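Local atomic coordinates of uncharacterized protein Q9I3C8_PSEAE (Pseudomonas aeruginosa, PDB entry 3F1T), a protein that is of unknown function but has the hotdog fold of the thioesterase superfamily and probably hydrolyses acyl-CoA thioesters, perhaps 1,4-dihydroxy-2-naphthoyl-CoA. Residues Arg11-Ala16 against Pro76-Cys81; Pro5-Ala10 against Glu28-Lys33; Gly68-Cys73 against Ala104-Val109. All coordinates share one frame; numbering follows the deposited sequence.

Interaction 1: Arg11-Ala16 against Pro76-Cys81; sequences RRFLSA and PDFEIC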
loop_
_atom_site.group_PDB
_atom_site.type_symbol
_atom_site.label_atom_id
_atom_site.label_comp_id
_atom_site.label_asym_id
_atom_site.label_seq_id
_atom_site.Cartn_x
_atom_site.Cartn_y
_atom_site.Cartn_z
ATOM N N ARG B 11 -22.537 -6.172 15.357
ATOM C CA ARG B 11 -23.693 -5.346 14.980
ATOM C C ARG B 11 -23.802 -4.062 15.791
ATOM O O ARG B 11 -24.173 -3.009 15.258
ATOM C CB ARG B 11 -24.995 -6.141 15.058
ATOM C CG ARG B 11 -25.233 -6.984 13.811
ATOM C CD ARG B 11 -26.447 -7.879 13.909
ATOM N NE ARG B 11 -26.670 -8.526 12.620
ATOM C CZ ARG B 11 -27.279 -9.694 12.461
ATOM N NH1 ARG B 11 -27.904 -10.262 13.495
ATOM N NH2 ARG B 11 -27.324 -10.249 11.253
ATOM N N ARG B 12 -23.634 -4.189 17.106
ATOM C CA ARG B 12 -23.534 -3.032 17.997
ATOM C C ARG B 12 -22.406 -2.086 17.569
ATOM O O ARG B 12 -22.589 -0.868 17.494
ATOM C CB ARG B 12 -23.299 -3.517 19.429
ATOM C CG ARG B 12 -23.497 -2.452 20.487
ATOM C CD ARG B 12 -23.978 -3.051 21.795
ATOM N NE ARG B 12 -23.138 -4.156 22.264
ATOM C CZ ARG B 12 -22.198 -4.045 23.201
ATOM N NH1 ARG B 12 -21.864 -2.848 23.682
ATOM N NH2 ARG B 12 -21.557 -5.127 23.629
ATOM N N PHE B 13 -21.243 -2.659 17.286
ATOM C CA PHE B 13 -20.116 -1.932 16.710
ATOM C C PHE B 13 -20.519 -1.124 15.467
ATOM O O PHE B 13 -20.324 0.089 15.423
ATOM C CB PHE B 13 -19.002 -2.933 16.386
ATOM C CG PHE B 13 -17.640 -2.313 16.168
ATOM C CD1 PHE B 13 -17.506 -1.116 15.486
ATOM C CD2 PHE B 13 -16.500 -3.078 16.373
ATOM C CE1 PHE B 13 -16.247 -0.661 15.064
ATOM C CE2 PHE B 13 -15.241 -2.596 16.039
ATOM C CZ PHE B 13 -15.112 -1.362 15.414
ATOM N N LEU B 14 -21.130 -1.786 14.486
ATOM C CA LEU B 14 -21.561 -1.130 13.246
ATOM C C LEU B 14 -22.534 0.037 13.486
ATOM O O LEU B 14 -22.486 1.059 12.793
ATOM C CB LEU B 14 -22.180 -2.156 12.290
ATOM C CG LEU B 14 -22.688 -1.725 10.907
ATOM C CD1 LEU B 14 -21.660 -0.898 10.162
ATOM C CD2 LEU B 14 -23.102 -2.953 10.088
ATOM N N SER B 15 -23.432 -0.135 14.455
ATOM C CA SER B 15 -24.433 0.884 14.774
ATOM C C SER B 15 -23.840 2.194 15.287
ATOM O O SER B 15 -24.480 3.242 15.206
ATOM C CB SER B 15 -25.451 0.340 15.774
ATOM O OG SER B 15 -24.849 0.159 17.033
ATOM N N ALA B 16 -22.618 2.147 15.805
ATOM C CA ALA B 16 -21.960 3.363 16.273
ATOM C C ALA B 16 -21.405 4.203 15.113
ATOM O O ALA B 16 -21.023 5.363 15.301
ATOM C CB ALA B 16 -20.868 3.030 17.247
ATOM N N PRO B 76 -11.039 -10.190 23.219
ATOM C CA PRO B 76 -11.914 -10.668 24.282
ATOM C C PRO B 76 -12.970 -9.638 24.678
ATOM O O PRO B 76 -14.135 -9.987 24.869
ATOM C CB PRO B 76 -10.947 -10.953 25.443
ATOM C CG PRO B 76 -9.706 -10.163 25.134
ATOM C CD PRO B 76 -9.626 -10.129 23.634
ATOM N N ASP B 77 -12.602 -8.365 24.676
ATOM C CA ASP B 77 -13.548 -7.322 25.043
ATOM C C ASP B 77 -13.945 -6.468 23.854
ATOM O O ASP B 77 -13.188 -6.331 22.904
ATOM C CB ASP B 77 -12.962 -6.450 26.146
ATOM C CG ASP B 77 -12.443 -7.266 27.294
ATOM O OD1 ASP B 77 -13.256 -7.994 27.913
ATOM O OD2 ASP B 77 -11.203 -7.313 27.469
ATOM N N PHE B 78 -15.163 -5.942 23.890
ATOM C CA PHE B 78 -15.602 -4.975 22.898
ATOM C C PHE B 78 -14.716 -3.741 22.962
ATOM O O PHE B 78 -14.547 -3.131 24.023
ATOM C CB PHE B 78 -17.072 -4.601 23.121
ATOM C CG PHE B 78 -17.597 -3.578 22.143
ATOM C CD1 PHE B 78 -17.182 -3.583 20.822
ATOM C CD2 PHE B 78 -18.510 -2.622 22.541
ATOM C CE1 PHE B 78 -17.612 -2.591 19.938
ATOM C CE2 PHE B 78 -19.038 -1.711 21.630
ATOM C CZ PHE B 78 -18.587 -1.697 20.329
ATOM N N GLU B 79 -14.127 -3.393 21.822
ATOM C CA GLU B 79 -13.505 -2.091 21.674
ATOM C C GLU B 79 -13.441 -1.666 20.212
ATOM O O GLU B 79 -13.553 -2.493 19.299
ATOM C CB GLU B 79 -12.112 -2.090 22.304
ATOM C CG GLU B 79 -11.162 -3.108 21.717
ATOM C CD GLU B 79 -9.764 -3.007 22.290
ATOM O OE1 GLU B 79 -9.033 -2.064 21.917
ATOM O OE2 GLU B 79 -9.379 -3.899 23.077
ATOM N N ILE B 80 -13.359 -0.360 19.996
ATOM C CA ILE B 80 -13.250 0.188 18.647
ATOM C C ILE B 80 -11.797 0.549 18.359
ATOM O O ILE B 80 -11.170 1.268 19.142
ATOM C CB ILE B 80 -14.143 1.422 18.487
ATOM C CG1 ILE B 80 -15.618 1.010 18.571
ATOM C CG2 ILE B 80 -13.809 2.176 17.204
ATOM C CD1 ILE B 80 -16.555 2.132 18.964
ATOM N N CYS B 81 -11.239 -0.061 17.310
ATOM C CA CYS B 81 -9.798 -0.003 17.019
ATOM C C CYS B 81 -9.530 0.907 15.819
ATOM O O CYS B 81 -9.935 0.595 14.696
ATOM C CB CYS B 81 -9.252 -1.408 16.715
ATOM S SG CYS B 81 -9.216 -2.567 18.096
#
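In this hotdog-fold protein the N-terminal helix 4-15 lies beside the long central helix 56-70, and the loop that leads from that central helix to strand 83-90 runs past the flank of helix 4-15. Phe-13, buried, is the hub of the contact. Its CG stands anti to the backbone N (chi1 -163°), which sends the ring off the helix to the loop. There it meets three consecutive residues, 78 to 80. Ile-80 covers one face: its CG1 sits 4.1 Å from the centroid of the Phe-13 ring, displaced toward the CE1 and CZ rim, a CH-pi contact. At the CE2 corner the ring comes obliquely against the backbone, with Phe-13 CE2 3.7 Å from Glu-79 O, while the CB of Glu-79 points away from the helix. Phe-78, also with CG anti to its backbone N, reaches back to the helix and brings CE1 to 3.8 Å from Phe-13 CD2. That atom of Phe-13 lies in the plane of the Phe-78 ring, at its edge. The two ring planes are inclined by 54°, so the pair is neither stacked nor T-shaped. Val-72 and Ile-69 add further apolar contacts to Phe-13 on the way to helix 56-70, and Ile-46 of a second subunit packs on Ile-80.

No hydrogen bond crosses between the segments; the contact is mainly apolar, with a backbone carbonyl and a guanidinium against the rings. Its outer margin is Arg-12, on the surface. The chain runs extended through chi2 and then turns at chi3, which swings the guanidinium over to Phe-78. The guanidinium plane stands 67° from the plane of the ring, and Phe-78 CE2 lies over one of its faces. The nearest approach there is Arg-12 NH1 to Phe-78 CD2, 3.5 Å.

Interaction 2: Pro5-Ala10 against Glu28-Lys33; sequences PLLERA and EAADEK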
loop_
_atom_site.group_PDB
_atom_site.type_symbol
_atom_site.label_atom_id
_atom_site.label_comp_id
_atom_site.label_asym_id
_atom_site.label_seq_id
_atom_site.Cartn_x
_atom_site.Cartn_y
_atom_site.Cartn_z
ATOM N N PRO B 5 -22.589 -14.402 19.837
ATOM C CA PRO B 5 -22.069 -13.332 20.673
ATOM C C PRO B 5 -21.206 -12.391 19.841
ATOM O O PRO B 5 -21.284 -11.176 20.006
ATOM C CB PRO B 5 -21.204 -14.066 21.714
ATOM C CG PRO B 5 -21.518 -15.516 21.560
ATOM C CD PRO B 5 -21.934 -15.686 20.131
ATOM N N LEU B 6 -20.447 -12.937 18.900
ATOM C CA LEU B 6 -19.565 -12.109 18.087
ATOM C C LEU B 6 -20.357 -11.300 17.064
ATOM O O LEU B 6 -20.014 -10.163 16.758
ATOM C CB LEU B 6 -18.489 -12.951 17.406
ATOM C CG LEU B 6 -17.309 -13.397 18.267
ATOM C CD1 LEU B 6 -16.305 -14.151 17.413
ATOM C CD2 LEU B 6 -16.645 -12.225 18.984
ATOM N N LEU B 7 -21.485 -11.856 16.635
ATOM C CA LEU B 7 -22.388 -11.196 15.702
ATOM C C LEU B 7 -23.082 -10.023 16.372
ATOM O O LEU B 7 -23.225 -8.957 15.781
ATOM C CB LEU B 7 -23.430 -12.188 15.193
ATOM C CG LEU B 7 -24.347 -11.691 14.080
ATOM C CD1 LEU B 7 -23.558 -11.273 12.850
ATOM C CD2 LEU B 7 -25.324 -12.763 13.730
ATOM N N GLU B 8 -23.523 -10.235 17.607
ATOM C CA GLU B 8 -24.168 -9.196 18.384
ATOM C C GLU B 8 -23.219 -8.028 18.564
ATOM O O GLU B 8 -23.593 -6.867 18.365
ATOM C CB GLU B 8 -24.585 -9.735 19.751
ATOM C CG GLU B 8 -25.560 -10.883 19.694
ATOM C CD GLU B 8 -26.734 -10.577 18.785
ATOM O OE1 GLU B 8 -27.301 -9.458 18.904
ATOM O OE2 GLU B 8 -27.011 -11.397 17.882
ATOM N N ARG B 9 -21.994 -8.344 18.976
ATOM C CA ARG B 9 -20.964 -7.332 19.111
ATOM C C ARG B 9 -20.709 -6.601 17.805
ATOM O O ARG B 9 -20.592 -5.386 17.793
ATOM C CB ARG B 9 -19.663 -7.935 19.636
ATOM C CG ARG B 9 -18.721 -6.899 20.233
ATOM C CD ARG B 9 -17.341 -7.487 20.446
ATOM N NE ARG B 9 -17.282 -8.269 21.674
ATOM C CZ ARG B 9 -16.221 -8.972 22.057
ATOM N NH1 ARG B 9 -15.118 -8.981 21.303
ATOM N NH2 ARG B 9 -16.251 -9.635 23.203
ATOM N N ALA B 10 -20.473 -7.354 16.735
ATOM C CA ALA B 10 -20.185 -6.743 15.441
ATOM C C ALA B 10 -21.295 -5.788 15.066
ATOM O O ALA B 10 -21.038 -4.708 14.517
ATOM C CB ALA B 10 -20.004 -7.817 14.353
ATOM N N GLU B 28 -23.517 -9.703 7.941
ATOM C CA GLU B 28 -24.154 -10.939 7.529
ATOM C C GLU B 28 -23.740 -12.133 8.392
ATOM O O GLU B 28 -24.552 -13.021 8.680
ATOM C CB GLU B 28 -23.843 -11.204 6.054
ATOM C CG GLU B 28 -24.194 -10.035 5.163
ATOM C CD GLU B 28 -25.684 -9.934 4.920
ATOM O OE1 GLU B 28 -26.223 -10.829 4.221
ATOM O OE2 GLU B 28 -26.313 -8.973 5.436
ATOM N N ALA B 29 -22.473 -12.162 8.787
ATOM C CA ALA B 29 -21.936 -13.264 9.572
ATOM C C ALA B 29 -20.689 -12.801 10.311
ATOM O O ALA B 29 -20.016 -11.874 9.869
ATOM C CB ALA B 29 -21.607 -14.449 8.668
ATOM N N ALA B 30 -20.480 -13.344 11.505
ATOM C CA ALA B 30 -19.294 -13.061 12.310
ATOM C C ALA B 30 -19.002 -14.288 13.161
ATOM O O ALA B 30 -19.917 -14.945 13.661
ATOM C CB ALA B 30 -19.531 -11.863 13.191
ATOM N N ASP B 31 -17.732 -14.657 13.248
ATOM C CA ASP B 31 -17.333 -15.732 14.118
ATOM C C ASP B 31 -15.824 -15.752 14.216
ATOM O O ASP B 31 -15.136 -14.904 13.634
ATOM C CB ASP B 31 -17.851 -17.072 13.584
ATOM C CG ASP B 31 -17.409 -17.344 12.158
ATOM O OD1 ASP B 31 -18.249 -17.804 11.353
ATOM O OD2 ASP B 31 -16.232 -17.082 11.826
ATOM N N GLU B 32 -15.307 -16.771 14.888
ATOM C CA GLU B 32 -13.895 -16.825 15.219
ATOM C C GLU B 32 -13.052 -16.729 13.958
ATOM O O GLU B 32 -11.965 -16.158 13.986
ATOM C CB GLU B 32 -13.579 -18.106 16.004
ATOM C CG GLU B 32 -13.784 -19.423 15.219
ATOM C CD GLU B 32 -15.253 -19.743 14.919
ATOM O OE1 GLU B 32 -16.141 -19.374 15.732
ATOM O OE2 GLU B 32 -15.511 -20.423 13.892
ATOM N N LYS B 33 -13.607 -17.159 12.827
ATOM C CA LYS B 33 -12.833 -17.242 11.589
ATOM C C LYS B 33 -12.909 -15.988 10.707
ATOM O O LYS B 33 -12.214 -15.897 9.690
ATOM C CB LYS B 33 -13.232 -18.474 10.790
#
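Helix 4-15 crosses strand 26-31, the outermost strand of the hotdog sheet at this side within the chain; the axes of the two short segments approach to 6.7 Å, at 119° between their directions. The small Ala-30 lies at the close approach: its CB points at the helix and lies 3.9 Å from Leu-7 CA, touching helix backbone. Two leucines, turned differently, meet the strand around this methyl. Leu-6 has CG anti to its carbonyl carbon (chi1 -78°) with chi2 extended, so the side chain runs toward the strand's end and sets CD1 3.6 Å from Asp-31 C, on the peptide leading into Glu-32. Leu-7 instead holds CG anti to the backbone N (chi1 -173°), and its CD1 lies 4.1 Å from Ala-30 CB. One turn further on, Ala-10 CB meets the same methyl at 4.2 Å, and Leu-35 of the next strand packs on both alanines. At the end of the strand, Asp-31 OD2 accepts the N-H of Lys-33 through its anti lone pair, an Asx turn.

No hydrogen bond joins helix to strand. Methyl groups and backbone atoms make most of the contact, so the fit depends on shape, while Asp-31, whose CB points away from the helix, has its carboxylate engaged in the Asx turn.

Interaction 3: Gly68-Cys73 against Ala104-Val109; sequences GISTVC and AECYRV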
loop_
_atom_site.group_PDB
_atom_site.type_symbol
_atom_site.label_atom_id
_atom_site.label_comp_id
_atom_site.label_asym_id
_atom_site.label_seq_id
_atom_site.Cartn_x
_atom_site.Cartn_y
_atom_site.Cartn_z
ATOM N N GLY B 68 -11.971 -3.133 10.133
ATOM C CA GLY B 68 -12.079 -2.610 11.495
ATOM C C GLY B 68 -12.883 -3.529 12.391
ATOM O O GLY B 68 -12.457 -3.874 13.510
ATOM N N ILE B 69 -14.053 -3.943 11.915
ATOM C CA ILE B 69 -14.959 -4.674 12.789
ATOM C C ILE B 69 -14.536 -6.126 12.986
ATOM O O ILE B 69 -14.907 -6.770 13.966
ATOM C CB ILE B 69 -16.404 -4.582 12.281
ATOM C CG1 ILE B 69 -16.906 -3.140 12.400
ATOM C CG2 ILE B 69 -17.304 -5.505 13.082
ATOM C CD1 ILE B 69 -18.363 -2.976 11.993
ATOM N N SER B 70 -13.752 -6.642 12.052
ATOM C CA SER B 70 -13.271 -8.017 12.138
ATOM C C SER B 70 -12.318 -8.228 13.302
ATOM O O SER B 70 -12.106 -9.362 13.735
ATOM C CB SER B 70 -12.601 -8.441 10.827
ATOM O OG SER B 70 -11.299 -7.900 10.726
ATOM N N THR B 71 -11.860 -7.134 13.906
ATOM C CA THR B 71 -11.080 -7.230 15.140
ATOM C C THR B 71 -11.883 -7.874 16.266
ATOM O O THR B 71 -11.298 -8.390 17.212
ATOM C CB THR B 71 -10.570 -5.851 15.618
ATOM O OG1 THR B 71 -11.684 -4.984 15.861
ATOM C CG2 THR B 71 -9.687 -5.217 14.570
ATOM N N VAL B 72 -13.218 -7.826 16.179
ATOM C CA VAL B 72 -14.064 -8.405 17.220
ATOM C C VAL B 72 -13.798 -9.898 17.287
ATOM O O VAL B 72 -13.976 -10.528 18.335
ATOM C CB VAL B 72 -15.585 -8.149 17.012
ATOM C CG1 VAL B 72 -15.899 -6.655 16.936
ATOM C CG2 VAL B 72 -16.123 -8.899 15.781
ATOM N N CYS B 73 -13.275 -10.444 16.198
ATOM C CA CYS B 73 -13.111 -11.879 16.094
ATOM C C CYS B 73 -11.975 -12.343 16.966
ATOM O O CYS B 73 -11.813 -13.537 17.171
ATOM C CB CYS B 73 -12.850 -12.303 14.654
ATOM S SG CYS B 73 -14.212 -11.908 13.538
ATOM N N ALA B 104 -13.467 -10.002 5.903
ATOM C CA ALA B 104 -12.125 -9.864 6.460
ATOM C C ALA B 104 -11.845 -10.844 7.587
ATOM O O ALA B 104 -12.748 -11.235 8.339
ATOM C CB ALA B 104 -11.876 -8.441 6.926
ATOM N N GLU B 105 -10.564 -11.098 7.807
ATOM C CA GLU B 105 -10.129 -12.042 8.812
ATOM C C GLU B 105 -8.815 -11.505 9.381
ATOM O O GLU B 105 -7.923 -11.152 8.620
ATOM C CB GLU B 105 -9.883 -13.398 8.144
ATOM C CG GLU B 105 -9.558 -14.529 9.130
ATOM C CD GLU B 105 -9.263 -15.860 8.426
ATOM O OE1 GLU B 105 -8.617 -15.845 7.336
ATOM O OE2 GLU B 105 -9.651 -16.918 8.988
ATOM N N CYS B 106 -8.715 -11.401 10.706
ATOM C CA CYS B 106 -7.444 -11.079 11.367
ATOM C C CYS B 106 -6.413 -12.184 11.180
ATOM O O CYS B 106 -6.712 -13.353 11.407
ATOM C CB CYS B 106 -7.659 -10.826 12.856
ATOM S SG CYS B 106 -8.837 -9.518 13.171
ATOM N N TYR B 107 -5.209 -11.821 10.741
ATOM C CA TYR B 107 -4.167 -12.813 10.488
ATOM C C TYR B 107 -2.944 -12.630 11.396
ATOM O O TYR B 107 -2.137 -13.554 11.560
ATOM C CB TYR B 107 -3.765 -12.823 9.009
ATOM C CG TYR B 107 -3.068 -11.567 8.542
ATOM C CD1 TYR B 107 -1.685 -11.433 8.645
ATOM C CD2 TYR B 107 -3.779 -10.530 7.955
ATOM C CE1 TYR B 107 -1.054 -10.270 8.279
ATOM C CE2 TYR B 107 -3.134 -9.385 7.500
ATOM C CZ TYR B 107 -1.765 -9.299 7.599
ATOM O OH TYR B 107 -1.119 -8.162 7.171
ATOM N N ARG B 108 -2.869 -11.480 12.071
ATOM C CA ARG B 108 -1.868 -11.284 13.117
ATOM C C ARG B 108 -2.335 -10.313 14.187
ATOM O O ARG B 108 -2.928 -9.263 13.885
ATOM C CB ARG B 108 -0.536 -10.797 12.538
ATOM C CG ARG B 108 0.606 -10.884 13.555
ATOM C CD ARG B 108 1.832 -10.139 13.095
ATOM N NE ARG B 108 2.371 -10.710 11.864
ATOM C CZ ARG B 108 2.290 -10.119 10.681
ATOM N NH1 ARG B 108 1.768 -8.901 10.592
ATOM N NH2 ARG B 108 2.821 -10.698 9.612
ATOM N N VAL B 109 -2.061 -10.678 15.436
ATOM C CA VAL B 109 -2.394 -9.869 16.604
ATOM C C VAL B 109 -1.148 -9.683 17.449
ATOM O O VAL B 109 -0.542 -10.653 17.878
ATOM C CB VAL B 109 -3.466 -10.551 17.473
ATOM C CG1 VAL B 109 -3.817 -9.677 18.669
ATOM C CG2 VAL B 109 -4.717 -10.843 16.636
#
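The C-terminal part of the central helix 56-70 of the hotdog fold and the 3-10 segment 71-73 rest on strand 100-109 of the sheet that wraps the helix. Ser-70 faces Ala-104 and Cys-106 on the strand; these two, alternate residues of the strand, both point their CB atoms at segment 68-73, while the CB of Glu-105 between them points away. The Ser-70 side chain thus meets both a methyl and a sulfur. Its CB lies 3.7 Å from Ala-104 O, and Ser-70 OG stands 3.9 Å from Ala-104 CB and 3.8 Å from Cys-106 SG.

A chi1 of 78° places that hydroxyl in the crowded position between the backbone N and the carbonyl carbon. Its hydrogen bonds are with Cys-67 O, back in the helix, and with Thr-116 OG1 on the adjacent strand 113-121, which should fix its rotation. The buried hydroxyl is thereby satisfied, although none of its bonds reaches segment 104-109.

Cys-106 holds SG anti to its carbonyl carbon (chi1 -57°), which brings the sulfur to the backbone of Ser-70 and Thr-71. Ile-114 and Val-74 pack around that side chain. The CB of Thr-71 points away from the strand, and its OG1 donates to Gly-68 O almost along the C=O axis at 2.7 Å. On the strand side, Thr-71 CA lies 3.8 Å from Cys-106 SG. The tightest approach to the strand is also made by backbone: Ser-70 O, which accepts the N-H of Cys-73, lies 3.3 Å from Cys-106 SG.

Overall arrangement
Interactions 1 and 2 use successive turns of helix 4-15, their centres about 11 Å apart: the earlier turns meet strand 26-31, outermost within this chain, the later ones the loop before strand 83-90. Arg-9 of interaction 2 joins them, its NH2 probably hydrogen-bonded to Pro-76 O. Interaction 3, about 11 to 12 Å from either centre, seats the C-terminal part of helix 56-70 on the sheet that interaction 2 also reaches. Phe-13 packs on Ile-69 and Val-72, tying interactions 1 and 3. Along the chain, interaction 2 closes before interaction 3 opens, whereas interaction 1 crosses both. Together they join the N-terminal helix, the central helix and the sheet of the hotdog fold.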